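Long-range contacts in glycosyl hydrolase, family 8 (Clostridium perfringens, PDB 3REN), which is an alpha-amylase, probably hydrolysing the alpha-glucosidic bonds of starch-like polysaccharides, built on an (alpha/alpha)6-barrel: residues E208-R213 with I252-E257; V229-S234 with A267-K272; V237-I242 with V289-N294; T169-L174 with N197-N202. All blocks are in the same frame, centred on the assembly; numbering follows the deposited sequence.

Interaction 1: residues E208-R213 with I252-E257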
loop_
_atom_site.group_PDB
_atom_site.type_symbol
_atom_site.label_atom_id
_atom_site.label_comp_id
_atom_site.label_asym_id
_atom_site.label_seq_id
_atom_site.Cartn_x
_atom_site.Cartn_y
_atom_site.Cartn_z
ATOM N N GLU A 208 -12.066 -22.837 5.504
ATOM C CA GLU A 208 -11.969 -23.070 4.069
ATOM C C GLU A 208 -11.236 -21.892 3.350
ATOM O O GLU A 208 -10.506 -22.090 2.381
ATOM C CB GLU A 208 -13.405 -23.268 3.508
ATOM C CG GLU A 208 -13.541 -23.458 1.980
ATOM C CD GLU A 208 -12.752 -24.679 1.468
ATOM O OE1 GLU A 208 -12.631 -25.668 2.245
ATOM O OE2 GLU A 208 -12.215 -24.628 0.321
ATOM N N VAL A 209 -11.503 -20.670 3.808
ATOM C CA VAL A 209 -11.006 -19.448 3.153
ATOM C C VAL A 209 -10.304 -18.633 4.239
ATOM O O VAL A 209 -10.922 -17.791 4.903
ATOM C CB VAL A 209 -12.163 -18.636 2.529
ATOM C CG1 VAL A 209 -11.630 -17.365 1.795
ATOM C CG2 VAL A 209 -12.993 -19.507 1.607
ATOM N N PRO A 210 -9.022 -18.920 4.480
ATOM C CA PRO A 210 -8.430 -18.323 5.675
ATOM C C PRO A 210 -7.890 -16.926 5.396
ATOM O O PRO A 210 -6.734 -16.620 5.704
ATOM C CB PRO A 210 -7.309 -19.297 6.030
ATOM C CG PRO A 210 -6.929 -19.934 4.753
ATOM C CD PRO A 210 -8.116 -19.875 3.814
ATOM N N LEU A 211 -8.717 -16.105 4.784
ATOM C CA LEU A 211 -8.383 -14.716 4.515
ATOM C C LEU A 211 -8.964 -13.855 5.650
ATOM O O LEU A 211 -9.296 -14.383 6.717
ATOM C CB LEU A 211 -8.911 -14.321 3.132
ATOM C CG LEU A 211 -8.316 -15.163 1.997
ATOM C CD1 LEU A 211 -8.957 -14.758 0.669
ATOM C CD2 LEU A 211 -6.778 -15.125 1.904
ATOM N N TYR A 212 -9.112 -12.549 5.434
ATOM C CA TYR A 212 -9.460 -11.672 6.518
ATOM C C TYR A 212 -10.682 -10.842 6.260
ATOM O O TYR A 212 -10.957 -10.460 5.116
ATOM C CB TYR A 212 -8.293 -10.745 6.865
ATOM C CG TYR A 212 -7.198 -11.489 7.525
ATOM C CD1 TYR A 212 -7.296 -11.842 8.859
ATOM C CD2 TYR A 212 -6.090 -11.933 6.790
ATOM C CE1 TYR A 212 -6.290 -12.567 9.485
ATOM C CE2 TYR A 212 -5.058 -12.619 7.420
ATOM C CZ TYR A 212 -5.169 -12.918 8.778
ATOM O OH TYR A 212 -4.176 -13.619 9.436
ATOM N N ARG A 213 -11.382 -10.537 7.354
ATOM C CA ARG A 213 -12.457 -9.544 7.328
ATOM C C ARG A 213 -11.909 -8.211 6.868
ATOM O O ARG A 213 -10.729 -7.901 7.090
ATOM C CB ARG A 213 -13.085 -9.347 8.727
ATOM C CG ARG A 213 -13.996 -10.489 9.191
ATOM C CD ARG A 213 -15.341 -10.442 8.492
ATOM N NE ARG A 213 -15.989 -11.754 8.471
ATOM C CZ ARG A 213 -16.968 -12.093 7.622
ATOM N NH1 ARG A 213 -17.428 -11.223 6.726
ATOM N NH2 ARG A 213 -17.464 -13.316 7.661
ATOM N N ILE A 252 -1.315 -18.161 2.952
ATOM C CA ILE A 252 -0.397 -18.220 1.833
ATOM C C ILE A 252 -0.596 -19.522 1.047
ATOM O O ILE A 252 -0.563 -19.515 -0.174
ATOM C CB ILE A 252 1.066 -18.052 2.299
ATOM C CG1 ILE A 252 1.279 -16.625 2.813
ATOM C CG2 ILE A 252 2.035 -18.338 1.163
ATOM C CD1 ILE A 252 2.667 -16.392 3.420
ATOM N N LYS A 253 -0.780 -20.632 1.749
ATOM C CA LYS A 253 -1.118 -21.899 1.082
ATOM C C LYS A 253 -2.397 -21.710 0.224
ATOM O O LYS A 253 -2.465 -22.122 -0.936
ATOM C CB LYS A 253 -1.301 -22.986 2.151
ATOM C CG LYS A 253 -1.338 -24.425 1.636
ATOM C CD LYS A 253 -1.849 -25.360 2.753
ATOM C CE LYS A 253 -2.460 -26.673 2.190
ATOM N NZ LYS A 253 -1.421 -27.719 1.918
ATOM N N TRP A 254 -3.402 -21.056 0.797
ATOM C CA TRP A 254 -4.672 -20.830 0.087
ATOM C C TRP A 254 -4.445 -20.046 -1.191
ATOM O O TRP A 254 -4.900 -20.432 -2.270
ATOM C CB TRP A 254 -5.682 -20.108 0.984
ATOM C CG TRP A 254 -7.062 -20.048 0.363
ATOM C CD1 TRP A 254 -8.071 -20.945 0.546
ATOM C CD2 TRP A 254 -7.574 -19.040 -0.533
ATOM N NE1 TRP A 254 -9.166 -20.570 -0.171
ATOM C CE2 TRP A 254 -8.903 -19.409 -0.846
ATOM C CE3 TRP A 254 -7.038 -17.866 -1.102
ATOM C CZ2 TRP A 254 -9.719 -18.662 -1.707
ATOM C CZ3 TRP A 254 -7.863 -17.112 -2.004
ATOM C CH2 TRP A 254 -9.189 -17.524 -2.276
ATOM N N ILE A 255 -3.723 -18.942 -1.075
ATOM C CA ILE A 255 -3.362 -18.147 -2.251
ATOM C C ILE A 255 -2.604 -18.932 -3.297
ATOM O O ILE A 255 -2.965 -18.855 -4.491
ATOM C CB ILE A 255 -2.582 -16.847 -1.866
ATOM C CG1 ILE A 255 -3.483 -15.940 -1.029
ATOM C CG2 ILE A 255 -2.141 -16.102 -3.100
ATOM C CD1 ILE A 255 -2.688 -14.839 -0.313
ATOM N N LYS A 256 -1.566 -19.663 -2.869
ATOM C CA LYS A 256 -0.762 -20.459 -3.786
ATOM C C LYS A 256 -1.616 -21.516 -4.524
ATOM O O LYS A 256 -1.488 -21.666 -5.730
ATOM C CB LYS A 256 0.372 -21.136 -3.013
ATOM C CG LYS A 256 1.459 -21.772 -3.831
ATOM C CD LYS A 256 2.380 -22.542 -2.879
ATOM C CE LYS A 256 3.843 -22.329 -3.189
ATOM N NZ LYS A 256 4.182 -22.382 -4.620
ATOM N N GLU A 257 -2.488 -22.223 -3.797
ATOM C CA GLU A 257 -3.397 -23.213 -4.397
ATOM C C GLU A 257 -4.403 -22.564 -5.375
ATOM O O GLU A 257 -4.636 -23.061 -6.514
ATOM C CB GLU A 257 -4.131 -23.985 -3.289
HETATM O O HOH W 1 -11.166 -22.416 -1.331
#

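Interaction 2: residues V229-S234 with A267-K272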
loop_
_atom_site.group_PDB
_atom_site.type_symbol
_atom_site.label_atom_id
_atom_site.label_comp_id
_atom_site.label_asym_id
_atom_site.label_seq_id
_atom_site.Cartn_x
_atom_site.Cartn_y
_atom_site.Cartn_z
ATOM N N VAL A 229 -14.992 -11.847 0.170
ATOM C CA VAL A 229 -13.726 -11.339 0.696
ATOM C C VAL A 229 -13.121 -10.350 -0.320
ATOM O O VAL A 229 -12.994 -10.698 -1.494
ATOM C CB VAL A 229 -12.737 -12.499 0.907
ATOM C CG1 VAL A 229 -11.342 -11.988 1.433
ATOM C CG2 VAL A 229 -13.340 -13.583 1.829
ATOM N N ASP A 230 -12.764 -9.130 0.130
ATOM C CA ASP A 230 -11.976 -8.172 -0.683
ATOM C C ASP A 230 -10.538 -8.639 -0.723
ATOM O O ASP A 230 -9.763 -8.422 0.238
ATOM C CB ASP A 230 -12.006 -6.747 -0.085
ATOM C CG ASP A 230 -11.424 -5.700 -1.033
ATOM O OD1 ASP A 230 -10.357 -5.958 -1.686
ATOM O OD2 ASP A 230 -12.030 -4.617 -1.122
ATOM N N PHE A 231 -10.160 -9.268 -1.826
ATOM C CA PHE A 231 -8.856 -9.966 -1.837
ATOM C C PHE A 231 -7.646 -9.056 -1.672
ATOM O O PHE A 231 -6.686 -9.428 -0.980
ATOM C CB PHE A 231 -8.720 -10.848 -3.078
ATOM C CG PHE A 231 -7.542 -11.727 -3.047
ATOM C CD1 PHE A 231 -6.563 -11.620 -4.033
ATOM C CD2 PHE A 231 -7.407 -12.703 -2.053
ATOM C CE1 PHE A 231 -5.434 -12.453 -4.015
ATOM C CE2 PHE A 231 -6.273 -13.534 -2.027
ATOM C CZ PHE A 231 -5.284 -13.398 -3.017
ATOM N N LEU A 232 -7.654 -7.900 -2.347
ATOM C CA LEU A 232 -6.531 -6.971 -2.249
ATOM C C LEU A 232 -6.266 -6.618 -0.810
ATOM O O LEU A 232 -5.102 -6.653 -0.335
ATOM C CB LEU A 232 -6.763 -5.693 -3.051
ATOM C CG LEU A 232 -5.631 -4.676 -2.836
ATOM C CD1 LEU A 232 -4.299 -5.181 -3.450
ATOM C CD2 LEU A 232 -6.026 -3.368 -3.459
ATOM N N LEU A 233 -7.314 -6.272 -0.089
ATOM C CA LEU A 233 -7.157 -5.908 1.284
ATOM C C LEU A 233 -6.590 -7.036 2.107
ATOM O O LEU A 233 -5.797 -6.797 2.909
ATOM C CB LEU A 233 -8.427 -5.373 1.888
ATOM C CG LEU A 233 -8.785 -3.915 1.690
ATOM C CD1 LEU A 233 -8.288 -3.264 0.455
ATOM C CD2 LEU A 233 -10.247 -3.660 1.917
ATOM N N SER A 234 -7.007 -8.264 1.866
ATOM C CA SER A 234 -6.416 -9.379 2.643
ATOM C C SER A 234 -4.914 -9.584 2.323
ATOM O O SER A 234 -4.139 -9.934 3.199
ATOM C CB SER A 234 -7.181 -10.684 2.407
ATOM O OG SER A 234 -8.430 -10.667 3.105
ATOM N N ALA A 267 -10.476 -9.955 -7.770
ATOM C CA ALA A 267 -10.756 -8.951 -6.711
ATOM C C ALA A 267 -11.496 -9.468 -5.496
ATOM O O ALA A 267 -11.326 -8.946 -4.388
ATOM C CB ALA A 267 -11.511 -7.732 -7.307
ATOM N N THR A 268 -12.371 -10.451 -5.698
ATOM C CA THR A 268 -13.207 -10.987 -4.621
ATOM C C THR A 268 -13.437 -12.518 -4.712
ATOM O O THR A 268 -13.498 -13.101 -5.826
ATOM C CB THR A 268 -14.641 -10.278 -4.519
ATOM O OG1 THR A 268 -15.448 -10.568 -5.664
ATOM C CG2 THR A 268 -14.557 -8.736 -4.336
ATOM N N TYR A 269 -13.590 -13.146 -3.544
ATOM C CA TYR A 269 -13.898 -14.569 -3.444
ATOM C C TYR A 269 -15.026 -14.763 -2.427
ATOM O O TYR A 269 -15.192 -13.954 -1.510
ATOM C CB TYR A 269 -12.666 -15.330 -2.963
ATOM C CG TYR A 269 -11.558 -15.292 -3.997
ATOM C CD1 TYR A 269 -11.529 -16.219 -5.024
ATOM C CD2 TYR A 269 -10.587 -14.302 -3.967
ATOM C CE1 TYR A 269 -10.550 -16.204 -5.978
ATOM C CE2 TYR A 269 -9.598 -14.263 -4.906
ATOM C CZ TYR A 269 -9.591 -15.217 -5.931
ATOM O OH TYR A 269 -8.626 -15.217 -6.903
ATOM N N ASN A 270 -15.804 -15.827 -2.584
ATOM C CA ASN A 270 -16.868 -16.104 -1.627
ATOM C C ASN A 270 -16.255 -16.624 -0.329
ATOM O O ASN A 270 -15.391 -17.492 -0.372
ATOM C CB ASN A 270 -17.849 -17.134 -2.222
ATOM C CG ASN A 270 -18.914 -17.536 -1.217
ATOM O OD1 ASN A 270 -18.696 -18.431 -0.404
ATOM N ND2 ASN A 270 -20.005 -16.800 -1.196
ATOM N N GLY A 271 -16.674 -16.086 0.816
ATOM C CA GLY A 271 -16.069 -16.411 2.129
ATOM C C GLY A 271 -16.305 -17.843 2.626
ATOM O O GLY A 271 -15.570 -18.338 3.456
ATOM N N LYS A 272 -17.300 -18.501 2.063
ATOM C CA LYS A 272 -17.715 -19.863 2.459
ATOM C C LYS A 272 -16.995 -20.952 1.667
ATOM O O LYS A 272 -16.411 -21.856 2.224
ATOM C CB LYS A 272 -19.234 -19.975 2.285
ATOM C CG LYS A 272 -19.832 -21.280 2.714
ATOM C CD LYS A 272 -21.264 -21.087 3.234
ATOM C CE LYS A 272 -22.007 -22.431 3.300
ATOM N NZ LYS A 272 -21.045 -23.562 3.552
HETATM O O HOH W 2 -9.837 -6.793 -4.069
#

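Interaction 3: residues V237-I242 with V289-N294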
loop_
_atom_site.group_PDB
_atom_site.type_symbol
_atom_site.label_atom_id
_atom_site.label_comp_id
_atom_site.label_asym_id
_atom_site.label_seq_id
_atom_site.Cartn_x
_atom_site.Cartn_y
_atom_site.Cartn_z
ATOM N N VAL A 237 -3.096 -7.184 4.501
ATOM C CA VAL A 237 -3.026 -7.686 5.891
ATOM C C VAL A 237 -1.972 -8.803 6.000
ATOM O O VAL A 237 -1.161 -8.837 6.945
ATOM C CB VAL A 237 -4.386 -8.244 6.355
ATOM C CG1 VAL A 237 -4.237 -8.975 7.669
ATOM C CG2 VAL A 237 -5.453 -7.121 6.450
ATOM N N ILE A 238 -1.996 -9.737 5.050
ATOM C CA ILE A 238 -1.050 -10.871 5.056
ATOM C C ILE A 238 0.385 -10.405 4.953
ATOM O O ILE A 238 1.222 -10.847 5.754
ATOM C CB ILE A 238 -1.368 -11.888 3.931
ATOM C CG1 ILE A 238 -2.716 -12.572 4.231
ATOM C CG2 ILE A 238 -0.231 -12.882 3.747
ATOM C CD1 ILE A 238 -3.362 -13.254 3.009
ATOM N N LEU A 239 0.665 -9.499 4.004
ATOM C CA LEU A 239 2.004 -8.923 3.899
ATOM C C LEU A 239 2.416 -8.224 5.208
ATOM O O LEU A 239 3.541 -8.425 5.658
ATOM C CB LEU A 239 2.129 -7.983 2.712
ATOM C CG LEU A 239 3.460 -7.298 2.403
ATOM C CD1 LEU A 239 4.559 -8.330 2.121
ATOM C CD2 LEU A 239 3.255 -6.469 1.170
ATOM N N ASN A 240 1.505 -7.465 5.836
ATOM C CA ASN A 240 1.816 -6.791 7.130
ATOM C C ASN A 240 2.163 -7.798 8.218
ATOM O O ASN A 240 3.121 -7.629 8.939
ATOM C CB ASN A 240 0.651 -5.875 7.609
ATOM C CG ASN A 240 0.548 -4.584 6.798
ATOM O OD1 ASN A 240 1.518 -4.168 6.177
ATOM N ND2 ASN A 240 -0.629 -3.947 6.799
ATOM N N ARG A 241 1.371 -8.850 8.332
ATOM C CA ARG A 241 1.603 -9.905 9.318
ATOM C C ARG A 241 2.982 -10.547 9.177
ATOM O O ARG A 241 3.691 -10.730 10.156
ATOM C CB ARG A 241 0.529 -10.977 9.153
ATOM C CG ARG A 241 -0.840 -10.604 9.780
ATOM C CD ARG A 241 -0.880 -11.015 11.253
ATOM N NE ARG A 241 -1.038 -12.464 11.360
ATOM C CZ ARG A 241 -1.115 -13.159 12.495
ATOM N NH1 ARG A 241 -1.003 -12.579 13.690
ATOM N NH2 ARG A 241 -1.253 -14.468 12.419
ATOM N N ILE A 242 3.344 -10.945 7.965
ATOM C CA ILE A 242 4.596 -11.687 7.813
ATOM C C ILE A 242 5.816 -10.800 8.007
ATOM O O ILE A 242 6.782 -11.256 8.590
ATOM C CB ILE A 242 4.686 -12.514 6.493
ATOM C CG1 ILE A 242 4.794 -11.614 5.274
ATOM C CG2 ILE A 242 3.509 -13.485 6.411
ATOM C CD1 ILE A 242 4.576 -12.334 3.925
ATOM N N VAL A 289 1.132 -10.151 -3.862
ATOM C CA VAL A 289 1.429 -11.580 -3.881
ATOM C C VAL A 289 2.930 -11.783 -4.128
ATOM O O VAL A 289 3.579 -12.595 -3.461
ATOM C CB VAL A 289 0.589 -12.296 -4.967
ATOM C CG1 VAL A 289 0.997 -13.757 -5.069
ATOM C CG2 VAL A 289 -0.911 -12.209 -4.651
ATOM N N ALA A 290 3.490 -11.015 -5.070
ATOM C CA ALA A 290 4.938 -11.014 -5.327
ATOM C C ALA A 290 5.735 -10.574 -4.109
ATOM O O ALA A 290 6.777 -11.153 -3.815
ATOM C CB ALA A 290 5.273 -10.113 -6.542
ATOM N N LEU A 291 5.267 -9.545 -3.399
ATOM C CA LEU A 291 6.004 -9.097 -2.177
ATOM C C LEU A 291 5.965 -10.138 -1.043
ATOM O O LEU A 291 6.940 -10.319 -0.286
ATOM C CB LEU A 291 5.481 -7.748 -1.682
ATOM C CG LEU A 291 5.899 -6.645 -2.651
ATOM C CD1 LEU A 291 5.010 -5.450 -2.457
ATOM C CD2 LEU A 291 7.412 -6.304 -2.481
ATOM N N ILE A 292 4.820 -10.812 -0.933
ATOM C CA ILE A 292 4.669 -11.931 -0.017
ATOM C C ILE A 292 5.659 -13.048 -0.372
ATOM O O ILE A 292 6.388 -13.536 0.503
ATOM C CB ILE A 292 3.213 -12.448 -0.022
ATOM C CG1 ILE A 292 2.289 -11.433 0.686
ATOM C CG2 ILE A 292 3.111 -13.793 0.650
ATOM C CD1 ILE A 292 0.823 -11.613 0.264
ATOM N N ALA A 293 5.688 -13.434 -1.644
ATOM C CA ALA A 293 6.501 -14.562 -2.100
ATOM C C ALA A 293 7.966 -14.210 -1.941
ATOM O O ALA A 293 8.764 -15.052 -1.547
ATOM C CB ALA A 293 6.222 -14.873 -3.535
ATOM N N ASN A 294 8.300 -12.955 -2.235
ATOM C CA ASN A 294 9.672 -12.484 -2.041
ATOM C C ASN A 294 10.091 -12.646 -0.588
ATOM O O ASN A 294 11.165 -13.187 -0.293
ATOM C CB ASN A 294 9.823 -11.009 -2.409
ATOM C CG ASN A 294 11.265 -10.510 -2.189
ATOM O OD1 ASN A 294 11.531 -9.726 -1.281
ATOM N ND2 ASN A 294 12.189 -10.986 -3.015
#

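Interaction 4: residues T169-L174 with N197-N202. With EDO (1,2-ethanediol), chain K.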
loop_
_atom_site.group_PDB
_atom_site.type_symbol
_atom_site.label_atom_id
_atom_site.label_comp_id
_atom_site.label_asym_id
_atom_site.label_seq_id
_atom_site.Cartn_x
_atom_site.Cartn_y
_atom_site.Cartn_z
ATOM N N THR A 169 -12.214 0.497 11.904
ATOM C CA THR A 169 -10.839 0.104 11.678
ATOM C C THR A 169 -10.791 -0.913 10.535
ATOM O O THR A 169 -11.220 -2.061 10.689
ATOM C CB THR A 169 -10.257 -0.507 12.982
ATOM O OG1 THR A 169 -10.322 0.487 14.001
ATOM C CG2 THR A 169 -8.787 -0.972 12.846
ATOM N N THR A 170 -10.255 -0.498 9.402
ATOM C CA THR A 170 -10.063 -1.411 8.280
ATOM C C THR A 170 -8.837 -2.232 8.627
ATOM O O THR A 170 -7.843 -1.687 9.082
ATOM C CB THR A 170 -9.941 -0.566 7.026
ATOM O OG1 THR A 170 -11.126 0.230 6.976
ATOM C CG2 THR A 170 -9.847 -1.391 5.749
ATOM N N LEU A 171 -8.906 -3.546 8.481
ATOM C CA LEU A 171 -7.801 -4.378 8.919
ATOM C C LEU A 171 -6.490 -4.125 8.172
ATOM O O LEU A 171 -5.427 -4.214 8.791
ATOM C CB LEU A 171 -8.153 -5.883 8.894
ATOM C CG LEU A 171 -8.756 -6.440 10.194
ATOM C CD1 LEU A 171 -10.167 -5.814 10.377
ATOM C CD2 LEU A 171 -8.861 -7.965 10.173
ATOM N N CYS A 172 -6.563 -3.800 6.877
ATOM C CA CYS A 172 -5.341 -3.472 6.107
ATOM C C CYS A 172 -4.621 -2.187 6.602
ATOM O O CYS A 172 -3.451 -1.991 6.271
ATOM C CB CYS A 172 -5.613 -3.371 4.596
ATOM S SG CYS A 172 -6.651 -2.022 4.088
ATOM N N TYR A 173 -5.327 -1.330 7.343
ATOM C CA TYR A 173 -4.721 -0.143 8.001
ATOM C C TYR A 173 -3.826 -0.522 9.183
ATOM O O TYR A 173 -3.029 0.305 9.640
ATOM C CB TYR A 173 -5.794 0.781 8.562
ATOM C CG TYR A 173 -6.456 1.715 7.565
ATOM C CD1 TYR A 173 -6.853 1.272 6.310
ATOM C CD2 TYR A 173 -6.727 3.037 7.913
ATOM C CE1 TYR A 173 -7.480 2.137 5.431
ATOM C CE2 TYR A 173 -7.349 3.896 7.047
ATOM C CZ TYR A 173 -7.718 3.442 5.813
ATOM O OH TYR A 173 -8.356 4.303 4.943
ATOM N N LEU A 174 -3.981 -1.729 9.710
ATOM C CA LEU A 174 -3.215 -2.137 10.900
ATOM C C LEU A 174 -1.822 -2.612 10.496
ATOM O O LEU A 174 -1.566 -3.832 10.348
ATOM C CB LEU A 174 -3.966 -3.189 11.731
ATOM C CG LEU A 174 -5.328 -2.680 12.210
ATOM C CD1 LEU A 174 -6.105 -3.848 12.741
ATOM C CD2 LEU A 174 -5.179 -1.566 13.255
ATOM N N ASN A 197 -2.849 -6.676 16.414
ATOM C CA ASN A 197 -2.631 -8.044 16.040
ATOM C C ASN A 197 -3.826 -8.934 16.470
ATOM O O ASN A 197 -4.245 -9.847 15.732
ATOM C CB ASN A 197 -1.311 -8.568 16.620
ATOM C CG ASN A 197 -0.910 -9.893 16.005
ATOM O OD1 ASN A 197 -0.892 -10.046 14.763
ATOM N ND2 ASN A 197 -0.617 -10.880 16.864
ATOM N N SER A 198 -4.390 -8.616 17.634
ATOM C CA SER A 198 -5.568 -9.336 18.135
ATOM C C SER A 198 -6.771 -9.117 17.225
ATOM O O SER A 198 -7.501 -10.049 16.950
ATOM C CB SER A 198 -5.861 -8.966 19.589
ATOM O OG SER A 198 -7.184 -9.324 19.944
ATOM N N ILE A 199 -6.947 -7.896 16.727
ATOM C CA ILE A 199 -7.991 -7.590 15.749
ATOM C C ILE A 199 -7.805 -8.449 14.480
ATOM O O ILE A 199 -8.759 -9.072 13.994
ATOM C CB ILE A 199 -8.035 -6.070 15.416
ATOM C CG1 ILE A 199 -8.436 -5.263 16.648
ATOM C CG2 ILE A 199 -8.997 -5.771 14.329
ATOM C CD1 ILE A 199 -8.374 -3.708 16.476
ATOM N N ILE A 200 -6.576 -8.500 13.954
ATOM C CA ILE A 200 -6.269 -9.314 12.782
ATOM C C ILE A 200 -6.580 -10.773 13.074
ATOM O O ILE A 200 -7.331 -11.437 12.340
ATOM C CB ILE A 200 -4.762 -9.216 12.369
ATOM C CG1 ILE A 200 -4.365 -7.781 12.030
ATOM C CG2 ILE A 200 -4.463 -10.160 11.210
ATOM C CD1 ILE A 200 -5.325 -7.096 11.143
ATOM N N GLU A 201 -6.005 -11.278 14.155
ATOM C CA GLU A 201 -6.129 -12.708 14.498
ATOM C C GLU A 201 -7.563 -13.196 14.717
ATOM O O GLU A 201 -7.891 -14.325 14.360
ATOM C CB GLU A 201 -5.224 -13.079 15.678
ATOM C CG GLU A 201 -3.802 -13.377 15.242
ATOM C CD GLU A 201 -2.830 -13.618 16.396
ATOM O OE1 GLU A 201 -3.250 -13.514 17.559
ATOM O OE2 GLU A 201 -1.624 -13.897 16.143
ATOM N N ASN A 202 -8.416 -12.332 15.260
ATOM C CA ASN A 202 -9.813 -12.655 15.458
ATOM C C ASN A 202 -10.678 -12.402 14.219
ATOM O O ASN A 202 -11.904 -12.619 14.242
ATOM C CB ASN A 202 -10.386 -11.900 16.668
ATOM C CG ASN A 202 -9.816 -12.418 18.004
ATOM O OD1 ASN A 202 -9.868 -13.602 18.282
ATOM N ND2 ASN A 202 -9.265 -11.522 18.812
HETATM C C1 EDO K . -10.390 -7.458 19.204
HETATM O O1 EDO K . -9.071 -7.840 19.597
HETATM C C2 EDO K . -10.994 -8.509 18.282
HETATM O O2 EDO K . -11.658 -9.442 19.128
#

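Interaction 1: residues E208-R213 with I252-E257
The indole of Trp254, on helix 249-262, lies against the loop 208-213, where Leu211 and Val209 share one of its faces, both offset toward the rim, and Pro210 comes in obliquely. Leu211 runs at about a right angle to it and sets CD1 over the six-membered ring, a CH-pi contact with the carbon 4.1 Å from the ring centroid and 26° off the normal. Val209, its side chain running alongside and pointing the same way, puts CG1 above the rim of that same face, 4.2 Å from Trp254 CZ2. Pro210 approaches the pyrrole part, its CD 3.4 Å from Trp254 CD1. Trp254 can reach all three because its CG stands anti to the backbone N (chi1 -171°), which carries the ring away from the helix toward the loop. The loop bends tightly here: Pro210 is the centre of an inverse gamma turn, closed by a weak bond from Leu211 N to Val209 O. At the polar rim of the ring a water accepts from Trp254 NE1 at 3.0 Å and donates to Glu208 OE2, also at 3.0 Å, tying the indole nitrogen to the exposed carboxylate. The other end of the loop is held by Tyr212 N, bonded to Ser234 OG. Leu211 also packs on Phe231, and the Trp254 ring makes an edge-to-face pair with Tyr269, so the loop leading to strand 215-217 here meets helices 231-243 and 249-262 and strand 268-270.

Interaction 2: residues V229-S234 with A267-K272
Three backbone hydrogen bonds join Val229 and Phe231 to Ala267 and Tyr269. Val229 N donates to Tyr269 O at 2.7 Å, and Tyr269 N returns a bond of 3.2 Å to Val229 O. Phe231 N donates to Ala267 O at 2.8 Å. Val229 O also receives a CA-H...O contact from Thr268. Val229 and Tyr269 thus form a hydrogen-bonded antiparallel pair, followed by the non-hydrogen-bonded pair Asp230-Thr268; together they make a two-stranded sheet that ends where helix 231-243 begins. Asp230 is the N-cap of that helix, OD1 accepting weakly from Leu233 N. A water extends the cap across the contact, donating to Asp230 OD1 and Ala267 O, each at 2.6 Å, and accepting from Leu232 N, so that it links the first turn of the helix to the facing strand's start. Among the apolar contacts, Phe231 and Tyr269 form a T-shaped pair, planes at 78°: the tyrosine edge meets the phenylalanine face, with Tyr269 CE2 3.8 Å from Phe231 CG. The Tyr269 hydroxyl is bonded to Val266 N. Farther along, Val229 CG2 rests 3.9 Å from Gly271 CA, and the Val229 side chain also touches Leu211.

Interaction 3: residues V237-I242 with V289-N294
Helices 231-243 and 283-296 pack side by side in the alpha-helical barrel, their segments 237-242 and 289-294 running in nearly the same direction, with axes 9.6 Å apart and inclined by 21°. The interface is apolar, and Ile292 meets three residues of the facing helix. Ile292 crosses Ile238 obliquely, Ile292 CD1 coming 3.9 Å from Ile238 CG2, and Ile292 CG1 is 4.0 Å from Leu239 CB. The other branch, Ile292 CG2, meets CD1 of Ile242 at 3.9 Å, these two side chains crossing at about a right angle. Ile242 reaches this far because its CG1 is wedged between the backbone N and the carbonyl carbon (chi1 69°), with CD1 extended beyond it toward the opposite helix. Leu239 uses its terminal branches differently: CD2 touches Leu291 CB at 3.8 Å, whereas CD1 lies over the backbone, 3.9 Å from Ile292 N. Helix 249-262 also joins this core, its Ile252 touching both Ile238 and Ile292. Such near-parallel packing of aliphatic side chains between helices separated in the chain by an intervening helix is characteristic of the (alpha/alpha)6 barrel of family 8 glycosyl hydrolases.

Interaction 4: residues T169-L174 with N197-N202
Apolar packing of two leucines on two isoleucines joins 169-174 to helix 188-201. Ile199 crosses Leu174 at about a right angle, with Ile199 CG2 3.8 Å from Leu174 CD1 and 4.1 Å from Leu171 CD1. In the conformer described, one of two, Ile200 CD1 rests against both Leu171 and Leu174, 3.6 Å from Leu171 CG and 3.7 Å from Leu174 CD1; a bent chain (chi2 -47°) turns it there, and the side chain passes both leucines in the opposite direction. The polar contacts lie within the helical segment or at its surface: Asn197 ND2 bonds weakly to Glu201 OE2, and a 1,2-ethanediol, probably from the crystallisation liquor, lies beside Ser198 and Asn202. Backbone bonds pair Thr169 with Phe216 of strand 215-217 and Leu171 with Lys214 just before it. Leaving strand 168-170, the chain thus places Leu171, in a 3-10 turn, and Leu174, just after it, on the last turns of helix 188-201, within the (alpha/alpha)6-barrel fold.

Along the chain interaction 4 closes first, and interactions 1, 2 and 3 then interleave, their segments alternating between residues 208 and 294. Interactions 1 and 2 have centres about 9 Å apart, and Val209 CG2 packs on Gly271 O and Glu208 CG on Lys272 O. Interaction 3 is about 12 Å from interaction 1 and 16 Å from interaction 2, sharing helix 231-243 with the latter. Interaction 4, about 15 to 16 Å from the others, connects to interaction 3 through Arg241, which binds Asn197 and Glu201. Interaction 3 packs two barrel helices together, interaction 2 pairs short strands at the start of one, and interactions 1 and 4 join a loop and a strand end to helices 249-262 and 188-201.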